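Local coordinates for protein-tyrosine-phosphatase (Shewanella sp., PDB 2Z72), which removes phosphate from phosphotyrosine in proteins, probably by means of a two-zinc centre of the calcineurin-like phosphoesterase kind, and stays active in the cold, at residues Gly107-Ile115 and Ile198-His207; Pro254-Ser262 and Ile282-Glu290. All blocks are in the same frame, centred on the assembly; numbering follows the deposited sequence. Where two conformers were deposited one is given.

Interaction 1 (Gly107-Ile115 and Ile198-His207); sequences GHMVMTGDI and IKINDVLYMH. With ZN (zinc ion), chain C; ZN (zinc ion), chain B.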
ATOM      1  N   GLY A 107      -0.370   2.731 -17.565  1.00 11.31           N
ATOM      2  CA  GLY A 107      -0.430   1.554 -16.724  1.00 11.12           C
ATOM      3  C   GLY A 107      -1.005   1.854 -15.354  1.00  9.99           C
ATOM      4  O   GLY A 107      -1.055   3.015 -14.906  1.00 10.04           O
ATOM      5  N   HIS A 108      -1.415   0.780 -14.650  1.00  9.84           N
ATOM      6  CA  HIS A 108      -1.833   0.826 -13.271  1.00  9.37           C
ATOM      7  C   HIS A 108      -0.839   0.104 -12.401  1.00  9.43           C
ATOM      8  O   HIS A 108      -0.373  -0.967 -12.738  1.00 11.48           O
ATOM      9  CB  HIS A 108      -3.222   0.227 -13.072  1.00  9.72           C
ATOM     10  CG  HIS A 108      -4.306   1.054 -13.691  1.00 10.14           C
ATOM     11  ND1 HIS A 108      -5.582   0.982 -13.147  1.00 10.99           N
ATOM     12  CD2 HIS A 108      -4.346   1.899 -14.715  1.00 10.16           C
ATOM     13  CE1 HIS A 108      -6.361   1.798 -13.870  1.00 11.26           C
ATOM     14  NE2 HIS A 108      -5.658   2.363 -14.810  1.00 10.42           N
ATOM     15  N   MET A 109      -0.516   0.699 -11.241  1.00  8.58           N
ATOM     16  CA  MET A 109       0.232   0.043 -10.212  1.00  8.30           C
ATOM     17  C   MET A 109      -0.704  -0.334  -9.074  1.00  8.11           C
ATOM     18  O   MET A 109      -1.496   0.517  -8.659  1.00  9.28           O
ATOM     19  CB  MET A 109       1.320   1.005  -9.642  1.00  8.50           C
ATOM     20  CG  MET A 109       2.001   0.454  -8.423  1.00  9.36           C
ATOM     21  SD  MET A 109       3.276   1.550  -7.746  1.00 10.63           S
ATOM     22  CE  MET A 109       4.541   1.379  -8.925  1.00 11.27           C
ATOM     23  N   VAL A 110      -0.610  -1.543  -8.552  1.00  8.36           N
ATOM     24  CA  VAL A 110      -1.340  -1.933  -7.363  1.00  7.80           C
ATOM     25  C   VAL A 110      -0.283  -2.232  -6.291  1.00  8.14           C
ATOM     26  O   VAL A 110       0.481  -3.181  -6.428  1.00  9.85           O
ATOM     27  CB  VAL A 110      -2.242  -3.148  -7.543  1.00  8.15           C
ATOM     28  CG1 VAL A 110      -3.088  -3.338  -6.312  1.00  9.32           C
ATOM     29  CG2 VAL A 110      -3.138  -2.983  -8.786  1.00  9.34           C
ATOM     30  N   MET A 111      -0.251  -1.406  -5.269  1.00  7.90           N
ATOM     31  CA  MET A 111       0.595  -1.696  -4.099  1.00  7.74           C
ATOM     32  C   MET A 111      -0.327  -2.204  -3.012  1.00  7.69           C
ATOM     33  O   MET A 111      -1.112  -1.450  -2.447  1.00  7.98           O
ATOM     34  CB  MET A 111       1.352  -0.421  -3.660  1.00  8.35           C
ATOM     35  CG  MET A 111       2.163  -0.698  -2.381  1.00  8.52           C
ATOM     36  SD  MET A 111       3.349   0.602  -1.980  1.00  9.23           S
ATOM     37  CE  MET A 111       4.583   0.351  -3.241  1.00  9.63           C
ATOM     38  N   THR A 112      -0.282  -3.504  -2.769  1.00  8.48           N
ATOM     39  CA  THR A 112      -1.288  -4.172  -1.933  1.00  8.56           C
ATOM     40  C   THR A 112      -0.998  -4.077  -0.442  1.00  8.21           C
ATOM     41  O   THR A 112      -1.114  -5.089   0.270  1.00 10.39           O
ATOM     42  CB  THR A 112      -1.476  -5.638  -2.356  1.00  9.57           C
ATOM     43  OG1 THR A 112      -0.257  -6.330  -2.307  1.00  9.87           O
ATOM     44  CG2 THR A 112      -1.957  -5.734  -3.825  1.00 10.23           C
ATOM     45  N   GLY A 113      -0.670  -2.872   0.043  1.00  7.85           N
ATOM     46  CA  GLY A 113      -0.584  -2.629   1.482  1.00  8.84           C
ATOM     47  C   GLY A 113       0.799  -2.751   2.102  1.00  7.84           C
ATOM     48  O   GLY A 113       1.786  -3.138   1.490  1.00  8.27           O
ATOM     49  N   ASP A 114       0.828  -2.353   3.363  1.00  8.02           N
ATOM     50  CA  ASP A 114       1.980  -2.517   4.274  1.00  7.72           C
ATOM     51  C   ASP A 114       3.192  -1.733   3.873  1.00  8.36           C
ATOM     52  O   ASP A 114       4.331  -2.194   3.836  1.00  8.50           O
ATOM     53  CB  ASP A 114       2.306  -3.995   4.518  1.00  8.33           C
ATOM     54  CG  ASP A 114       1.450  -4.638   5.579  1.00  8.27           C
ATOM     55  OD1 ASP A 114       1.849  -5.836   5.966  1.00  9.18           O
ATOM     56  OD2 ASP A 114       0.441  -4.069   6.005  1.00  8.88           O
ATOM     57  N   ILE A 115       2.955  -0.409   3.659  1.00  8.17           N
ATOM     58  CA  ILE A 115       4.014   0.584   3.677  1.00  8.02           C
ATOM     59  C   ILE A 115       4.583   0.756   5.071  1.00  7.81           C
ATOM     60  O   ILE A 115       5.789   0.834   5.280  1.00  8.77           O
ATOM     61  CB  ILE A 115       3.521   1.941   3.153  1.00  7.75           C
ATOM     62  CG1 ILE A 115       3.267   1.876   1.648  1.00  8.01           C
ATOM     63  CG2 ILE A 115       4.505   3.043   3.531  1.00  8.91           C
ATOM     64  CD1 ILE A 115       2.623   3.097   1.048  1.00  8.76           C
ATOM     65  N   ILE A 198      -9.587  -4.542  -4.551  1.00  8.61           N
ATOM     66  CA  ILE A 198      -9.975  -4.069  -5.891  1.00  8.43           C
ATOM     67  C   ILE A 198      -9.920  -5.213  -6.889  1.00  8.31           C
ATOM     68  O   ILE A 198      -9.294  -6.251  -6.676  1.00  9.06           O
ATOM     69  CB  ILE A 198      -9.125  -2.877  -6.366  1.00  8.15           C
ATOM     70  CG1 ILE A 198      -7.665  -3.261  -6.644  1.00  8.20           C
ATOM     71  CG2 ILE A 198      -9.246  -1.722  -5.410  1.00  8.74           C
ATOM     72  CD1 ILE A 198      -6.874  -2.184  -7.355  1.00  9.72           C
ATOM     73  N   LYS A 199     -10.606  -4.984  -8.007  1.00  8.61           N
ATOM     74  CA  LYS A 199     -10.629  -5.900  -9.145  1.00  8.95           C
ATOM     75  C   LYS A 199     -10.213  -5.137 -10.377  1.00  8.97           C
ATOM     76  O   LYS A 199     -10.765  -4.080 -10.663  1.00  9.56           O
ATOM     77  CB  LYS A 199     -12.059  -6.443  -9.315  1.00 10.20           C
ATOM     78  CG  LYS A 199     -12.194  -7.529 -10.384  1.00 14.36           C
ATOM     79  CD  LYS A 199     -13.692  -8.018 -10.455  1.00 17.69           C
ATOM     80  CE  LYS A 199     -13.976  -8.914 -11.621  1.00 21.96           C
ATOM     81  NZ  LYS A 199     -15.438  -9.144 -11.620  1.00 29.20           N
ATOM     82  N   ILE A 200      -9.193  -5.607 -11.072  1.00  9.38           N
ATOM     83  CA  ILE A 200      -8.791  -5.030 -12.332  1.00  9.71           C
ATOM     84  C   ILE A 200      -8.794  -6.169 -13.354  1.00 10.52           C
ATOM     85  O   ILE A 200      -8.112  -7.171 -13.200  1.00 10.92           O
ATOM     86  CB  ILE A 200      -7.398  -4.363 -12.295  1.00  9.62           C
ATOM     87  CG1 ILE A 200      -7.308  -3.303 -11.222  1.00  9.07           C
ATOM     88  CG2 ILE A 200      -7.034  -3.832 -13.675  1.00 10.63           C
ATOM     89  CD1 ILE A 200      -5.929  -2.660 -11.097  1.00 10.29           C
ATOM     90  N   ASN A 201      -9.597  -6.016 -14.395  1.00 11.41           N
ATOM     91  CA  ASN A 201      -9.715  -7.069 -15.434  1.00 11.76           C
ATOM     92  C   ASN A 201     -10.166  -8.339 -14.709  1.00 11.53           C
ATOM     93  O   ASN A 201     -11.160  -8.292 -13.975  1.00 13.18           O
ATOM     94  CB  ASN A 201      -8.428  -7.227 -16.249  1.00 13.01           C
ATOM     95  CG  ASN A 201      -7.935  -5.910 -16.827  1.00 12.73           C
ATOM     96  OD1 ASN A 201      -8.718  -5.013 -17.151  1.00 13.28           O
ATOM     97  ND2 ASN A 201      -6.603  -5.873 -17.025  1.00 13.29           N
ATOM     98  N   ASP A 202      -9.485  -9.448 -14.934  1.00 12.83           N
ATOM     99  CA  ASP A 202      -9.815 -10.741 -14.385  1.00 12.80           C
ATOM    100  C   ASP A 202      -8.961 -11.079 -13.170  1.00 11.52           C
ATOM    101  O   ASP A 202      -8.723 -12.245 -12.885  1.00 13.49           O
ATOM    102  CB  ASP A 202      -9.681 -11.773 -15.495  1.00 15.71           C
ATOM    103  CG  ASP A 202      -8.272 -11.898 -16.025  1.00 18.14           C
ATOM    104  OD1 ASP A 202      -7.917 -12.990 -16.560  1.00 21.52           O
ATOM    105  OD2 ASP A 202      -7.485 -10.943 -15.940  1.00 20.53           O
ATOM    106  N   VAL A 203      -8.545 -10.049 -12.394  1.00 11.42           N
ATOM    107  CA  VAL A 203      -7.661 -10.258 -11.252  1.00 11.19           C
ATOM    108  C   VAL A 203      -8.198  -9.498 -10.045  1.00 10.13           C
ATOM    109  O   VAL A 203      -8.590  -8.323 -10.153  1.00 10.35           O
ATOM    110  CB  VAL A 203      -6.227  -9.803 -11.576  1.00 11.39           C
ATOM    111  CG1 VAL A 203      -5.298 -10.089 -10.414  1.00 12.78           C
ATOM    112  CG2 VAL A 203      -5.727 -10.444 -12.856  1.00 14.56           C
ATOM    113  N   LEU A 204      -8.208 -10.154  -8.905  1.00  9.74           N
ATOM    114  CA  LEU A 204      -8.580  -9.546  -7.606  1.00  9.71           C
ATOM    115  C   LEU A 204      -7.318  -9.285  -6.801  1.00  9.98           C
ATOM    116  O   LEU A 204      -6.443 -10.151  -6.768  1.00 11.67           O
ATOM    117  CB  LEU A 204      -9.518 -10.472  -6.851  1.00 10.95           C
ATOM    118  CG  LEU A 204     -10.418  -9.843  -5.759  1.00 10.93           C
ATOM    119  CD1 LEU A 204     -11.488  -8.968  -6.375  1.00 13.66           C
ATOM    120  CD2 LEU A 204     -11.060 -10.956  -4.941  1.00 13.89           C
ATOM    121  N   TYR A 205      -7.253  -8.142  -6.129  1.00  8.85           N
ATOM    122  CA  TYR A 205      -6.062  -7.695  -5.390  1.00  8.52           C
ATOM    123  C   TYR A 205      -6.498  -7.308  -3.976  1.00  8.86           C
ATOM    124  O   TYR A 205      -7.410  -6.511  -3.780  1.00  8.82           O
ATOM    125  CB  TYR A 205      -5.474  -6.458  -6.028  1.00  9.07           C
ATOM    126  CG  TYR A 205      -4.979  -6.613  -7.428  1.00  8.89           C
ATOM    127  CD1 TYR A 205      -5.847  -6.535  -8.503  1.00  9.44           C
ATOM    128  CD2 TYR A 205      -3.632  -6.830  -7.689  1.00 10.50           C
ATOM    129  CE1 TYR A 205      -5.417  -6.675  -9.810  1.00  9.32           C
ATOM    130  CE2 TYR A 205      -3.200  -6.991  -8.988  1.00 10.11           C
ATOM    131  CZ  TYR A 205      -4.082  -6.896 -10.077  1.00 10.06           C
ATOM    132  OH  TYR A 205      -3.595  -7.083 -11.340  1.00 11.59           O
ATOM    133  N   MET A 206      -5.757  -7.788  -2.975  1.00  8.65           N
ATOM    134  CA  MET A 206      -5.900  -7.344  -1.602  1.00  8.79           C
ATOM    135  C   MET A 206      -4.664  -7.802  -0.824  1.00  8.80           C
ATOM    136  O   MET A 206      -3.841  -8.565  -1.288  1.00  9.41           O
ATOM    137  CB  MET A 206      -7.199  -7.863  -1.006  0.65  9.27           C
ATOM    138  CG  MET A 206      -7.310  -9.301  -0.534  0.65  9.80           C
ATOM    139  SD  MET A 206      -7.086 -10.572  -1.796  0.65  9.10           S
ATOM    140  CE  MET A 206      -8.347 -10.034  -2.967  0.65  8.54           C
ATOM    141  N   HIS A 207      -4.581  -7.304   0.418  1.00  8.53           N
ATOM    142  CA  HIS A 207      -3.354  -7.543   1.161  1.00  8.15           C
ATOM    143  C   HIS A 207      -3.159  -8.993   1.592  1.00  9.28           C
ATOM    144  O   HIS A 207      -2.084  -9.565   1.352  1.00 10.52           O
ATOM    145  CB  HIS A 207      -3.344  -6.605   2.368  1.00  8.17           C
ATOM    146  CG  HIS A 207      -2.075  -6.734   3.146  1.00  7.92           C
ATOM    147  ND1 HIS A 207      -0.868  -6.353   2.595  1.00  8.26           N
ATOM    148  CD2 HIS A 207      -1.798  -7.199   4.374  1.00  8.23           C
ATOM    149  CE1 HIS A 207       0.084  -6.613   3.454  1.00  8.68           C
ATOM    150  NE2 HIS A 207      -0.424  -7.127   4.593  1.00  8.27           N
TER
HETATM  151 ZN    ZN C 402       0.526  -7.675   6.270  1.00  9.44          ZN
HETATM  152 ZN    ZN B 401       3.633  -7.019   5.627  1.00  9.88          ZN
HETATM  153  O   HOH W   1       5.152  -8.458   5.298  1.00 11.30           O
HETATM  154  O   HOH W   2       2.382  -8.263   6.514  1.00 11.73           O
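Val110 lies over the phenol ring of Tyr205, its CG2 4.0 Å from the ring centroid and only 11° off the normal, a CH-pi contact. The same methyl meets Ile200 CD1 tip to tip at 3.6 Å, and Ile198 CD1 closes in at 4.1 Å. A chi1 of -172° sets CG1 anti to the backbone N, against Tyr205 CD2 at 3.8 Å, and leaves CG2, anti to the carbonyl carbon, to lie over the ring. A beta-branched residue suits this interior between two sheets; an alanine here would probably leave a gap over the tyrosine face and take from Ile198 CD1 and Ile200 CD1 the methyls they rest on. Farther on, Thr112 O accepts a bond from His207 ND1 (2.7 Å, 159°), in the carbonyl plane and nearly in the ring plane. That bond and the zinc at His207 NE2, 2.0 Å away, together fix the rotation of the imidazole. Gly113 passes beside the ring where a CB would strike ND1. Asp114 OD1 bridges this zinc and the second one, while its OD2 is held by the backbone N of His150. In contrast to the close-packed hydrocarbon end, this end is polar and holds two metal-bound waters: one bridges both zincs, the other binds the second alone. Asp78, His80, Asn149 and His286 complete the dinuclear site, set at the strand ends of a two-sheet core, as in calcineurin-like metallophosphoesterases.

Interaction 2 (Pro254-Ser262 and Ile282-Glu290); sequences PTWYRGYFS and IVVGHTSQE. With ZN (zinc ion), chain C.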
ATOM      1  N   PRO A 254      -9.890  -9.850   4.955  1.00  9.20           N
ATOM      2  CA  PRO A 254      -9.056  -9.565   3.799  1.00  9.73           C
ATOM      3  C   PRO A 254      -7.650  -9.065   4.054  1.00  8.93           C
ATOM      4  O   PRO A 254      -6.805  -9.265   3.169  1.00  9.38           O
ATOM      5  CB  PRO A 254      -9.904  -8.486   3.076  1.00  9.88           C
ATOM      6  CG  PRO A 254     -11.339  -8.844   3.386  1.00 10.53           C
ATOM      7  CD  PRO A 254     -11.290  -9.378   4.810  1.00 10.07           C
ATOM      8  N   THR A 255      -7.393  -8.387   5.166  1.00  9.37           N
ATOM      9  CA  THR A 255      -6.066  -7.843   5.398  1.00  9.26           C
ATOM     10  C   THR A 255      -5.178  -8.677   6.314  1.00  9.38           C
ATOM     11  O   THR A 255      -3.996  -8.381   6.409  1.00 10.40           O
ATOM     12  CB  THR A 255      -6.145  -6.417   5.950  1.00  9.43           C
ATOM     13  OG1 THR A 255      -6.887  -6.450   7.156  1.00 10.71           O
ATOM     14  CG2 THR A 255      -6.787  -5.481   4.944  1.00 10.44           C
ATOM     15  N   TRP A 256      -5.694  -9.775   6.855  1.00 10.13           N
ATOM     16  CA  TRP A 256      -4.880 -10.670   7.689  1.00 10.41           C
ATOM     17  C   TRP A 256      -4.857 -12.097   7.211  1.00 10.73           C
ATOM     18  O   TRP A 256      -3.982 -12.861   7.616  1.00 11.48           O
ATOM     19  CB  TRP A 256      -5.378 -10.651   9.129  1.00 10.76           C
ATOM     20  CG  TRP A 256      -5.065  -9.447   9.919  1.00 10.75           C
ATOM     21  CD1 TRP A 256      -5.789  -8.278   9.998  1.00 12.07           C
ATOM     22  CD2 TRP A 256      -3.941  -9.250  10.755  1.00 10.85           C
ATOM     23  NE1 TRP A 256      -5.205  -7.391  10.838  1.00 11.66           N
ATOM     24  CE2 TRP A 256      -4.045  -7.955  11.329  1.00 11.55           C
ATOM     25  CE3 TRP A 256      -2.848 -10.014  11.134  1.00 13.51           C
ATOM     26  CZ2 TRP A 256      -3.108  -7.437  12.217  1.00 12.07           C
ATOM     27  CZ3 TRP A 256      -1.922  -9.509  11.999  1.00 12.82           C
ATOM     28  CH2 TRP A 256      -2.042  -8.223  12.543  1.00 14.62           C
ATOM     29  N   TYR A 257      -5.827 -12.538   6.400  1.00 10.97           N
ATOM     30  CA  TYR A 257      -5.959 -13.944   6.080  1.00 11.13           C
ATOM     31  C   TYR A 257      -4.739 -14.490   5.391  1.00 11.74           C
ATOM     32  O   TYR A 257      -4.274 -13.908   4.421  1.00 13.34           O
ATOM     33  CB  TYR A 257      -7.150 -14.093   5.145  1.00 12.70           C
ATOM     34  CG  TYR A 257      -7.506 -15.522   4.763  1.00 12.03           C
ATOM     35  CD1 TYR A 257      -7.816 -16.486   5.741  1.00 14.29           C
ATOM     36  CD2 TYR A 257      -7.571 -15.879   3.418  1.00 15.06           C
ATOM     37  CE1 TYR A 257      -8.169 -17.777   5.357  1.00 16.52           C
ATOM     38  CE2 TYR A 257      -7.926 -17.176   3.075  1.00 15.45           C
ATOM     39  CZ  TYR A 257      -8.204 -18.117   4.033  1.00 15.40           C
ATOM     40  OH  TYR A 257      -8.568 -19.382   3.632  1.00 20.41           O
ATOM     41  N   ARG A 258      -4.259 -15.627   5.899  1.00 12.91           N
ATOM     42  CA  ARG A 258      -3.116 -16.286   5.338  1.00 14.21           C
ATOM     43  C   ARG A 258      -3.407 -17.684   4.799  1.00 16.65           C
ATOM     44  O   ARG A 258      -2.502 -18.468   4.549  1.00 16.90           O
ATOM     45  CB  ARG A 258      -1.925 -16.424   6.326  1.00 17.37           C
ATOM     46  CG  ARG A 258      -1.411 -15.063   6.692  1.00 18.91           C
ATOM     47  CD  ARG A 258      -0.075 -15.239   7.364  1.00 21.65           C
ATOM     48  NE  ARG A 258       0.342 -14.096   8.090  1.00 28.31           N
ATOM     49  CZ  ARG A 258       1.113 -13.102   7.898  1.00 27.29           C
ATOM     50  NH1 ARG A 258       1.472 -12.061   8.684  1.00 39.90           N
ATOM     51  NH2 ARG A 258       1.702 -13.055   6.700  1.00 48.19           N
ATOM     52  N   GLY A 259      -4.686 -17.984   4.618  1.00 14.84           N
ATOM     53  CA  GLY A 259      -5.111 -19.318   4.243  1.00 15.72           C
ATOM     54  C   GLY A 259      -4.505 -19.759   2.929  1.00 15.05           C
ATOM     55  O   GLY A 259      -4.302 -20.976   2.713  1.00 16.89           O
ATOM     56  N   TYR A 260      -4.257 -18.859   1.957  1.00 15.53           N
ATOM     57  CA  TYR A 260      -3.721 -19.302   0.651  1.00 16.61           C
ATOM     58  C   TYR A 260      -2.325 -19.929   0.803  1.00 18.44           C
ATOM     59  O   TYR A 260      -1.900 -20.663  -0.075  1.00 19.70           O
ATOM     60  CB  TYR A 260      -3.655 -18.174  -0.372  1.00 15.57           C
ATOM     61  CG  TYR A 260      -4.970 -17.515  -0.666  1.00 13.74           C
ATOM     62  CD1 TYR A 260      -6.189 -18.167  -0.426  1.00 14.02           C
ATOM     63  CD2 TYR A 260      -5.030 -16.259  -1.203  1.00 13.12           C
ATOM     64  CE1 TYR A 260      -7.399 -17.531  -0.719  1.00 14.74           C
ATOM     65  CE2 TYR A 260      -6.228 -15.642  -1.499  1.00 13.38           C
ATOM     66  CZ  TYR A 260      -7.416 -16.263  -1.253  1.00 12.84           C
ATOM     67  OH  TYR A 260      -8.585 -15.608  -1.540  1.00 13.95           O
ATOM     68  N   PHE A 261      -1.659 -19.654   1.920  1.00 16.51           N
ATOM     69  CA  PHE A 261      -0.320 -20.137   2.218  1.00 18.12           C
ATOM     70  C   PHE A 261      -0.281 -21.293   3.168  1.00 19.28           C
ATOM     71  O   PHE A 261       0.796 -21.764   3.563  1.00 21.64           O
ATOM     72  CB  PHE A 261       0.527 -18.956   2.738  1.00 17.65           C
ATOM     73  CG  PHE A 261       0.617 -17.854   1.723  1.00 16.62           C
ATOM     74  CD1 PHE A 261      -0.281 -16.786   1.774  1.00 14.42           C
ATOM     75  CD2 PHE A 261       1.552 -17.899   0.726  1.00 16.84           C
ATOM     76  CE1 PHE A 261      -0.210 -15.828   0.789  1.00 15.19           C
ATOM     77  CE2 PHE A 261       1.625 -16.920  -0.205  1.00 18.50           C
ATOM     78  CZ  PHE A 261       0.734 -15.868  -0.190  1.00 14.70           C
ATOM     79  N   SER A 262      -1.431 -21.774   3.564  1.00 18.42           N
ATOM     80  CA  SER A 262      -1.614 -22.924   4.405  1.00 17.28           C
ATOM     81  C   SER A 262      -1.408 -24.197   3.596  1.00 16.96           C
ATOM     82  O   SER A 262      -1.880 -24.337   2.479  1.00 21.82           O
ATOM     83  CB  SER A 262      -2.987 -22.925   5.089  1.00 21.09           C
ATOM     84  OG  SER A 262      -3.194 -24.128   5.812  1.00 21.88           O
ATOM     85  N   ILE A 282      -5.853 -14.228  -8.075  1.00 12.17           N
ATOM     86  CA  ILE A 282      -5.872 -13.369  -6.895  1.00 11.62           C
ATOM     87  C   ILE A 282      -4.428 -13.033  -6.524  1.00 11.50           C
ATOM     88  O   ILE A 282      -3.599 -13.958  -6.467  1.00 12.30           O
ATOM     89  CB  ILE A 282      -6.613 -13.992  -5.698  1.00 12.72           C
ATOM     90  CG1 ILE A 282      -8.044 -14.363  -6.105  1.00 14.96           C
ATOM     91  CG2 ILE A 282      -6.659 -13.062  -4.489  1.00 13.43           C
ATOM     92  CD1 ILE A 282      -8.788 -15.201  -5.068  1.00 17.77           C
ATOM     93  N   VAL A 283      -4.142 -11.767  -6.375  1.00 10.07           N
ATOM     94  CA  VAL A 283      -2.810 -11.255  -6.074  1.00 10.14           C
ATOM     95  C   VAL A 283      -2.827 -10.736  -4.639  1.00  9.89           C
ATOM     96  O   VAL A 283      -3.672  -9.871  -4.307  1.00 10.38           O
ATOM     97  CB  VAL A 283      -2.480 -10.155  -7.061  1.00 10.36           C
ATOM     98  CG1 VAL A 283      -1.162  -9.422  -6.646  1.00 12.08           C
ATOM     99  CG2 VAL A 283      -2.289 -10.715  -8.435  1.00 11.93           C
ATOM    100  N   VAL A 284      -1.920 -11.259  -3.822  1.00 10.65           N
ATOM    101  CA  VAL A 284      -1.892 -10.915  -2.411  1.00 10.24           C
ATOM    102  C   VAL A 284      -0.455 -10.640  -1.933  1.00 10.81           C
ATOM    103  O   VAL A 284       0.521 -11.153  -2.517  1.00 11.13           O
ATOM    104  CB  VAL A 284      -2.465 -12.036  -1.527  1.00 11.32           C
ATOM    105  CG1 VAL A 284      -3.895 -12.315  -1.930  1.00 12.86           C
ATOM    106  CG2 VAL A 284      -1.645 -13.330  -1.624  1.00 14.26           C
ATOM    107  N   GLY A 285      -0.383  -9.853  -0.895  1.00 10.67           N
ATOM    108  CA  GLY A 285       0.878  -9.614  -0.182  1.00 11.46           C
ATOM    109  C   GLY A 285       0.875 -10.354   1.135  1.00 10.86           C
ATOM    110  O   GLY A 285       0.484 -11.557   1.168  1.00 12.30           O
ATOM    111  N   HIS A 286       1.287  -9.685   2.214  1.00 10.60           N
ATOM    112  CA  HIS A 286       1.154  -9.999   3.611  1.00 10.53           C
ATOM    113  C   HIS A 286       2.007 -11.141   4.123  1.00 11.54           C
ATOM    114  O   HIS A 286       2.549 -11.026   5.224  1.00 11.82           O
ATOM    115  CB  HIS A 286      -0.326 -10.246   3.985  1.00 10.90           C
ATOM    116  CG  HIS A 286      -0.645 -10.450   5.420  1.00 11.25           C
ATOM    117  ND1 HIS A 286      -0.405  -9.587   6.444  1.00 10.81           N
ATOM    118  CD2 HIS A 286      -1.296 -11.500   6.004  1.00 13.01           C
ATOM    119  CE1 HIS A 286      -0.863 -10.137   7.544  1.00 12.39           C
ATOM    120  NE2 HIS A 286      -1.427 -11.313   7.340  1.00 14.92           N
ATOM    121  N   THR A 287       2.045 -12.242   3.425  1.00 12.66           N
ATOM    122  CA  THR A 287       2.785 -13.441   3.758  1.00 13.50           C
ATOM    123  C   THR A 287       4.049 -13.494   2.897  1.00 13.20           C
ATOM    124  O   THR A 287       3.981 -13.753   1.702  1.00 14.11           O
ATOM    125  CB  THR A 287       1.899 -14.689   3.598  1.00 13.62           C
ATOM    126  OG1 THR A 287       0.681 -14.523   4.311  1.00 14.39           O
ATOM    127  CG2 THR A 287       2.646 -15.909   4.180  1.00 17.35           C
ATOM    128  N   SER A 288       5.200 -13.211   3.563  1.00 13.07           N
ATOM    129  CA  SER A 288       6.400 -12.889   2.818  1.00 12.66           C
ATOM    130  C   SER A 288       7.013 -14.129   2.160  1.00 13.02           C
ATOM    131  O   SER A 288       7.189 -15.162   2.801  1.00 15.55           O
ATOM    132  CB  SER A 288       7.437 -12.249   3.718  1.00 13.87           C
ATOM    133  OG  SER A 288       6.847 -11.162   4.441  1.00 14.03           O
ATOM    134  N   GLN A 289       7.377 -13.952   0.922  1.00 13.74           N
ATOM    135  CA  GLN A 289       8.053 -14.958   0.091  1.00 14.48           C
ATOM    136  C   GLN A 289       9.445 -14.508  -0.343  1.00 14.24           C
ATOM    137  O   GLN A 289       9.794 -13.326  -0.246  1.00 15.54           O
ATOM    138  CB  GLN A 289       7.216 -15.223  -1.177  1.00 14.55           C
ATOM    139  CG  GLN A 289       5.789 -15.588  -0.886  1.00 15.67           C
ATOM    140  CD  GLN A 289       5.623 -16.754   0.043  1.00 16.63           C
ATOM    141  OE1 GLN A 289       4.835 -16.721   1.025  1.00 21.22           O
ATOM    142  NE2 GLN A 289       6.345 -17.775  -0.262  1.00 17.60           N
ATOM    143  N   GLU A 290      10.252 -15.430  -0.823  1.00 14.51           N
ATOM    144  CA  GLU A 290      11.610 -15.103  -1.258  1.00 16.01           C
ATOM    145  C   GLU A 290      11.634 -14.385  -2.590  1.00 15.70           C
ATOM    146  O   GLU A 290      12.665 -13.845  -2.982  1.00 16.86           O
ATOM    147  CB  GLU A 290      12.441 -16.394  -1.355  0.62 20.67           C
ATOM    148  CG  GLU A 290      12.577 -17.094  -0.010  0.62 22.60           C
ATOM    149  CD  GLU A 290      13.432 -18.350  -0.071  0.62 35.05           C
ATOM    150  OE1 GLU A 290      13.423 -19.162   0.883  0.62 49.23           O
ATOM    151  OE2 GLU A 290      14.171 -18.584  -1.046  0.62 51.43           O
TER
HETATM  152 ZN    ZN C 402       0.526  -7.675   6.270  1.00  9.44          ZN
HETATM  153  O   HOH W   3      -1.553 -13.242   9.455  1.00 32.11           O
HETATM  154  O   HOH W   2       2.382  -8.263   6.514  1.00 11.73           O
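His286 swings its ring anti to the backbone N (chi1 -174°), and Arg258, extended from CG to NE, brings its guanidinium flat onto that ring, centres 3.5 Å apart and planes at 14°. Thr255 O lies over the opposite face of the imidazole, whose edge is turned toward the face of the Trp256 indole in an offset edge-to-face pair (planes at 80°). Arginine suits this place because it stacks and donates at once: NH2 bonds to His286 O at 2.6 Å, from above the carbonyl plane, and to Thr287 OG1 at 3.0 Å. Thr287 also serves Phe261, setting its CB over the ring face 3.8 Å from the centroid, while Val284 CG2 touches the ring edge. Deeper in, Tyr260 rests against Ile282 and Val284, its hydroxyl bonded to the backbone N of Ile210. On the metal side His286 ND1 binds zinc at 2.1 Å; the one N-H at NE2 is shared between a water at 2.9 Å and, weakly, Trp256 O. Both imidazole nitrogens are thus engaged and the ring is sandwiched, which would hold this zinc ligand in a fixed orientation, and the nearby guanidinium probably makes the metal site more electropositive, consistent with an anionic phosphate substrate.

Of the four segments, strand 108-111 and the metal-binding loop after it come first along the chain from the N terminus; 82 residues, rich in helix, follow before the hairpin of strands 197-200 and 203-206 returns, and interaction 1 closes that long excursion. Only then does interaction 2 open, spanning a shorter loop of 19 residues that includes helix 267-277. The two are therefore in series, neither nested nor crossed. Interaction 1 joins the two sheets of the core, whereas interaction 2 ties the loop after helix 243-249 to strand 281-284. That strand runs parallel beside 203-206, with Leu204 O 2.8 Å from Val283 N, so His207 and His286 emerge from adjacent strands onto one zinc ion.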